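Local atomic coordinates of CRISPR-associated endonuclease Cas3-HD (Methanocaldococcus jannaschii, PDB entry 3S4L), a protein that cleaves single-stranded DNA in a magnesium-dependent reaction, and single-stranded RNA without needing cations, as an effector nuclease of CRISPR interference. Residues K40-A45 against R205-T210; Y100-K105 against Y169-I174. All coordinates share one frame; numbering follows the deposited sequence.

Contact 1 of 2, residues K40-A45 against R205-T210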
loop_
_atom_site.group_PDB
_atom_site.type_symbol
_atom_site.label_atom_id
_atom_site.label_comp_id
_atom_site.label_asym_id
_atom_site.label_seq_id
_atom_site.Cartn_x
_atom_site.Cartn_y
_atom_site.Cartn_z
ATOM N N LYS A 40 -17.867 1.995 -2.780
ATOM C CA LYS A 40 -18.567 2.806 -1.780
ATOM C C LYS A 40 -19.459 1.951 -0.886
ATOM O O LYS A 40 -19.490 2.141 0.338
ATOM C CB LYS A 40 -19.402 3.911 -2.420
ATOM C CG LYS A 40 -20.349 4.629 -1.462
ATOM C CD LYS A 40 -21.097 5.751 -2.189
ATOM C CE LYS A 40 -21.908 6.615 -1.222
ATOM N NZ LYS A 40 -23.098 5.901 -0.704
ATOM N N ARG A 41 -20.178 1.006 -1.489
ATOM C CA ARG A 41 -21.130 0.201 -0.727
ATOM C C ARG A 41 -20.468 -0.917 0.093
ATOM O O ARG A 41 -21.027 -1.373 1.091
ATOM C CB ARG A 41 -22.271 -0.316 -1.617
ATOM C CG ARG A 41 -23.419 0.699 -1.743
ATOM C CD ARG A 41 -24.318 0.426 -2.927
ATOM N NE ARG A 41 -25.688 0.119 -2.519
ATOM C CZ ARG A 41 -26.572 1.018 -2.090
ATOM N NH1 ARG A 41 -26.234 2.300 -1.993
ATOM N NH2 ARG A 41 -27.798 0.633 -1.743
ATOM N N ALA A 42 -19.274 -1.327 -0.320
ATOM C CA ALA A 42 -18.473 -2.283 0.430
ATOM C C ALA A 42 -17.958 -1.624 1.702
ATOM O O ALA A 42 -18.078 -2.194 2.782
ATOM C CB ALA A 42 -17.304 -2.783 -0.416
ATOM N N LEU A 43 -17.374 -0.433 1.559
ATOM C CA LEU A 43 -16.980 0.388 2.707
ATOM C C LEU A 43 -18.152 0.620 3.651
ATOM O O LEU A 43 -17.982 0.719 4.861
ATOM C CB LEU A 43 -16.424 1.738 2.259
ATOM C CG LEU A 43 -15.034 1.693 1.640
ATOM C CD1 LEU A 43 -14.603 3.078 1.206
ATOM C CD2 LEU A 43 -14.031 1.068 2.627
ATOM N N GLU A 44 -19.343 0.681 3.078
ATOM C CA GLU A 44 -20.549 1.000 3.819
ATOM C C GLU A 44 -21.014 -0.208 4.622
ATOM O O GLU A 44 -21.856 -0.096 5.527
ATOM C CB GLU A 44 -21.639 1.457 2.843
ATOM C CG GLU A 44 -22.749 2.290 3.455
ATOM C CD GLU A 44 -23.506 3.099 2.407
ATOM O OE1 GLU A 44 -24.271 2.495 1.619
ATOM O OE2 GLU A 44 -23.322 4.338 2.364
ATOM N N ALA A 45 -20.462 -1.368 4.278
ATOM C CA ALA A 45 -20.798 -2.605 4.964
ATOM C C ALA A 45 -19.780 -2.858 6.074
ATOM O O ALA A 45 -19.828 -3.878 6.757
ATOM C CB ALA A 45 -20.837 -3.761 3.984
ATOM N N ARG A 205 -12.358 -10.615 3.444
ATOM C CA ARG A 205 -11.788 -11.078 2.180
ATOM C C ARG A 205 -12.523 -10.459 0.995
ATOM O O ARG A 205 -11.933 -10.209 -0.057
ATOM C CB ARG A 205 -11.820 -12.617 2.079
ATOM C CG ARG A 205 -10.813 -13.354 2.970
ATOM C CD ARG A 205 -10.619 -14.818 2.543
ATOM N NE ARG A 205 -9.586 -15.498 3.332
ATOM C CZ ARG A 205 -8.460 -16.024 2.842
ATOM N NH1 ARG A 205 -8.199 -15.970 1.540
ATOM N NH2 ARG A 205 -7.590 -16.615 3.660
ATOM N N PHE A 206 -13.818 -10.219 1.175
ATOM C CA PHE A 206 -14.649 -9.632 0.130
ATOM C C PHE A 206 -14.415 -8.120 0.027
ATOM O O PHE A 206 -14.415 -7.563 -1.073
ATOM C CB PHE A 206 -16.133 -9.989 0.359
ATOM C CG PHE A 206 -17.069 -8.800 0.392
ATOM C CD1 PHE A 206 -17.863 -8.493 -0.708
ATOM C CD2 PHE A 206 -17.172 -8.005 1.527
ATOM C CE1 PHE A 206 -18.729 -7.406 -0.682
ATOM C CE2 PHE A 206 -18.034 -6.914 1.557
ATOM C CZ PHE A 206 -18.815 -6.617 0.450
ATOM N N ILE A 207 -14.190 -7.459 1.162
ATOM C CA ILE A 207 -13.967 -6.007 1.148
ATOM C C ILE A 207 -12.570 -5.656 0.635
ATOM O O ILE A 207 -12.428 -4.886 -0.331
ATOM C CB ILE A 207 -14.261 -5.352 2.520
ATOM C CG1 ILE A 207 -13.606 -3.975 2.619
ATOM C CG2 ILE A 207 -13.784 -6.223 3.634
ATOM C CD1 ILE A 207 -14.399 -2.880 1.911
ATOM N N VAL A 208 -11.547 -6.242 1.259
ATOM C CA VAL A 208 -10.196 -6.215 0.706
ATOM C C VAL A 208 -10.223 -6.697 -0.734
ATOM O O VAL A 208 -9.603 -6.098 -1.618
ATOM C CB VAL A 208 -9.244 -7.145 1.485
ATOM C CG1 VAL A 208 -7.911 -7.275 0.753
ATOM C CG2 VAL A 208 -9.047 -6.654 2.897
ATOM N N GLY A 209 -10.935 -7.798 -0.963
ATOM C CA GLY A 209 -11.090 -8.342 -2.299
ATOM C C GLY A 209 -11.688 -7.327 -3.250
ATOM O O GLY A 209 -11.277 -7.228 -4.400
ATOM N N THR A 210 -12.649 -6.550 -2.757
ATOM C CA THR A 210 -13.295 -5.497 -3.555
ATOM C C THR A 210 -12.346 -4.337 -3.875
ATOM O O THR A 210 -12.315 -3.844 -5.001
ATOM C CB THR A 210 -14.534 -4.921 -2.810
ATOM O OG1 THR A 210 -15.389 -5.992 -2.390
ATOM C CG2 THR A 210 -15.320 -3.960 -3.695
#

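Contact 2 of 2, residues Y100-K105 against Y169-I174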
loop_
_atom_site.group_PDB
_atom_site.type_symbol
_atom_site.label_atom_id
_atom_site.label_comp_id
_atom_site.label_asym_id
_atom_site.label_seq_id
_atom_site.Cartn_x
_atom_site.Cartn_y
_atom_site.Cartn_z
ATOM N N TYR A 100 -1.040 3.486 5.645
ATOM C CA TYR A 100 -1.858 3.662 6.820
ATOM C C TYR A 100 -1.750 5.090 7.360
ATOM O O TYR A 100 -2.765 5.746 7.611
ATOM C CB TYR A 100 -1.472 2.668 7.910
ATOM C CG TYR A 100 -2.253 2.929 9.168
ATOM C CD1 TYR A 100 -1.744 3.742 10.173
ATOM C CD2 TYR A 100 -3.519 2.390 9.335
ATOM C CE1 TYR A 100 -2.483 3.995 11.343
ATOM C CE2 TYR A 100 -4.263 2.635 10.483
ATOM C CZ TYR A 100 -3.739 3.435 11.484
ATOM O OH TYR A 100 -4.479 3.667 12.621
ATOM N N HIS A 101 -0.529 5.572 7.573
ATOM C CA HIS A 101 -0.384 6.893 8.205
ATOM C C HIS A 101 -0.905 8.003 7.306
ATOM O O HIS A 101 -1.539 8.946 7.765
ATOM C CB HIS A 101 1.055 7.166 8.652
ATOM C CG HIS A 101 1.493 6.280 9.764
ATOM N ND1 HIS A 101 1.022 6.421 11.052
ATOM C CD2 HIS A 101 2.316 5.204 9.778
ATOM C CE1 HIS A 101 1.554 5.481 11.814
ATOM N NE2 HIS A 101 2.342 4.730 11.064
ATOM N N ILE A 102 -0.660 7.863 6.014
ATOM C CA ILE A 102 -1.153 8.842 5.071
ATOM C C ILE A 102 -2.687 8.814 4.996
ATOM O O ILE A 102 -3.304 9.871 4.982
ATOM C CB ILE A 102 -0.476 8.696 3.707
ATOM C CG1 ILE A 102 0.942 9.264 3.808
ATOM C CG2 ILE A 102 -1.273 9.447 2.624
ATOM C CD1 ILE A 102 1.940 8.552 2.964
ATOM N N LEU A 103 -3.310 7.633 5.007
ATOM C CA LEU A 103 -4.775 7.573 5.004
ATOM C C LEU A 103 -5.370 8.193 6.263
ATOM O O LEU A 103 -6.388 8.887 6.207
ATOM C CB LEU A 103 -5.284 6.141 4.828
ATOM C CG LEU A 103 -5.110 5.508 3.441
ATOM C CD1 LEU A 103 -5.545 4.033 3.485
ATOM C CD2 LEU A 103 -5.910 6.299 2.397
ATOM N N LEU A 104 -4.738 7.938 7.399
ATOM C CA LEU A 104 -5.248 8.446 8.664
ATOM C C LEU A 104 -5.228 9.965 8.633
ATOM O O LEU A 104 -6.181 10.618 9.071
ATOM C CB LEU A 104 -4.398 7.947 9.834
ATOM C CG LEU A 104 -5.099 7.583 11.142
ATOM C CD1 LEU A 104 -4.169 7.845 12.317
ATOM C CD2 LEU A 104 -6.417 8.314 11.333
ATOM N N LYS A 105 -4.143 10.532 8.113
ATOM C CA LYS A 105 -4.051 11.992 8.004
ATOM C C LYS A 105 -5.155 12.559 7.106
ATOM O O LYS A 105 -5.911 13.436 7.509
ATOM C CB LYS A 105 -2.688 12.411 7.456
ATOM C CG LYS A 105 -2.464 13.903 7.492
ATOM C CD LYS A 105 -2.141 14.367 8.893
ATOM C CE LYS A 105 -2.212 15.890 9.004
ATOM N NZ LYS A 105 -1.868 16.577 7.721
ATOM N N TYR A 169 2.283 15.957 -0.049
ATOM C CA TYR A 169 2.789 16.464 1.223
ATOM C C TYR A 169 3.785 15.563 1.954
ATOM O O TYR A 169 4.309 14.604 1.383
ATOM C CB TYR A 169 1.661 16.926 2.147
ATOM C CG TYR A 169 0.578 15.919 2.385
ATOM C CD1 TYR A 169 0.537 15.185 3.560
ATOM C CD2 TYR A 169 -0.407 15.700 1.436
ATOM C CE1 TYR A 169 -0.461 14.257 3.789
ATOM C CE2 TYR A 169 -1.411 14.771 1.650
ATOM C CZ TYR A 169 -1.432 14.055 2.829
ATOM O OH TYR A 169 -2.424 13.131 3.051
ATOM N N SER A 170 4.036 15.895 3.220
ATOM C CA SER A 170 5.282 15.525 3.894
ATOM C C SER A 170 5.151 14.476 4.992
ATOM O O SER A 170 4.497 14.713 6.012
ATOM C CB SER A 170 5.908 16.802 4.478
ATOM O OG SER A 170 7.160 16.568 5.088
ATOM N N ILE A 171 5.794 13.325 4.787
ATOM C CA ILE A 171 5.885 12.295 5.829
ATOM C C ILE A 171 6.787 12.741 6.982
ATOM O O ILE A 171 7.016 11.988 7.927
ATOM C CB ILE A 171 6.385 10.922 5.301
ATOM C CG1 ILE A 171 7.391 11.104 4.155
ATOM C CG2 ILE A 171 5.212 10.050 4.876
ATOM C CD1 ILE A 171 8.780 11.490 4.634
ATOM N N GLY A 172 7.322 13.955 6.889
ATOM C CA GLY A 172 7.948 14.576 8.035
ATOM C C GLY A 172 6.836 14.974 8.986
ATOM O O GLY A 172 6.839 14.600 10.162
ATOM N N ASP A 173 5.862 15.712 8.454
ATOM C CA ASP A 173 4.739 16.219 9.237
ATOM C C ASP A 173 3.845 15.138 9.857
ATOM O O ASP A 173 2.922 15.466 10.601
ATOM N N ILE A 174 4.102 13.864 9.550
ATOM C CA ILE A 174 3.355 12.751 10.168
ATOM C C ILE A 174 4.093 11.406 10.174
ATOM O O ILE A 174 4.991 11.166 10.992
ATOM C CB ILE A 174 1.946 12.563 9.537
ATOM C CG1 ILE A 174 1.926 13.049 8.080
ATOM C CG2 ILE A 174 0.875 13.276 10.370
ATOM C CD1 ILE A 174 2.043 11.942 7.065
#

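Contact 1 of 2, residues K40-A45 against R205-T210
A42 turns its methyl group toward helix 204-215 and meets three side chains there, I207, F206 and T210. The closest touch is A42 CB on I207 CD1 at 3.7 Å. In I207, chi1 (162°) sets CG1 anti to the backbone N, and the turn at chi2 (80°) brings CD1 onto A42 CB and the backbone between A42 and L43. T210 adds its methyl, with CG2 4.0 Å from A42 CB, and the F206 ring comes obliquely to the same methyl, F206 CZ lying 4.2 Å from A42 CB. Alanine suits this place because its short methyl meets all three side chains where the CA atoms of A42 and I207 are 5.9 Å apart. In the mainly helical HD domain this is where the short helix 36-43 packs on helix 204-215, the last helix modelled. L43 follows on the flank. Its CB points away from the other helix, yet its branched end returns, and L43 CD2 lies 4.0 Å from I207 CD1 where the two side chains cross at about a right angle. Both leucine and isoleucine also touch I115, so L43 and I207 pack together against helix 110-121. At the end of the segment, A45 N donates to A42 O at 2.9 Å, and the A45 methyl is again directed toward 205-210.

Contact 2 of 2, residues Y100-K105 against Y169-I174
I102 and K105, one helical turn apart, receive three side chains of the irregular segment 169-174. I102 meets all three. Its CG2, anti to the backbone N, lies 3.9 Å from Y169 OH, while its CD1 is 4.1 Å from I171 CG2 and its CG1 is 4.4 Å from I174 CD1. The I102 and Y169 side chains slide past each other in opposite directions, which brings the phenol oxygen alongside the isoleucine instead of placing the ring on it. Y169 has CG between its own backbone N and carbonyl carbon (chi1 53°), and the residue is poorly ordered. The contact joins helix 91-107 of the HD domain to the loop between helices 159-167 and 181-197. Within that loop the bond from G172 N to S170 OG has the form of an ST turn, though a doubtful one. K105 uses its aliphatic part: CG is anti to the backbone N (chi1 -172°), then the chain bends at chi2 (77°), and K105 CD comes within 3.5 Å of I174 CG2. Nearer its base, K105 CG meets Y169 CE1 obliquely at 4.2 Å. A lysine fits this exposed border, since its methylenes can cover apolar groups while carrying the charge farther out. I102, by contrast, is buried, and its apolar surroundings extend to L65 and I167. I174 is the last residue modelled before a gap, and its torsions lie off the preferred values.

Contacts 1 and 2 do not touch: their centres lie 24 Å apart and their nearest atoms about 9 Å. Along the chain, contact 2 is nested inside the loop closed by contact 1. Helices 52-65 and 110-121 relate them: L43 and I207 of contact 1 rest on helix 110-121 and I102 of contact 2 on helix 52-65, while K40 and L103, in the segments but outside the contacts, reach the other helix in each case. Neither contact reaches the metal site, where D67, H91, H123 and H124 bind calcium in the crystal. The helices nevertheless lead there: D67 follows helix 52-65, H91 begins helix 91-107, and the histidine pair follows helix 110-121.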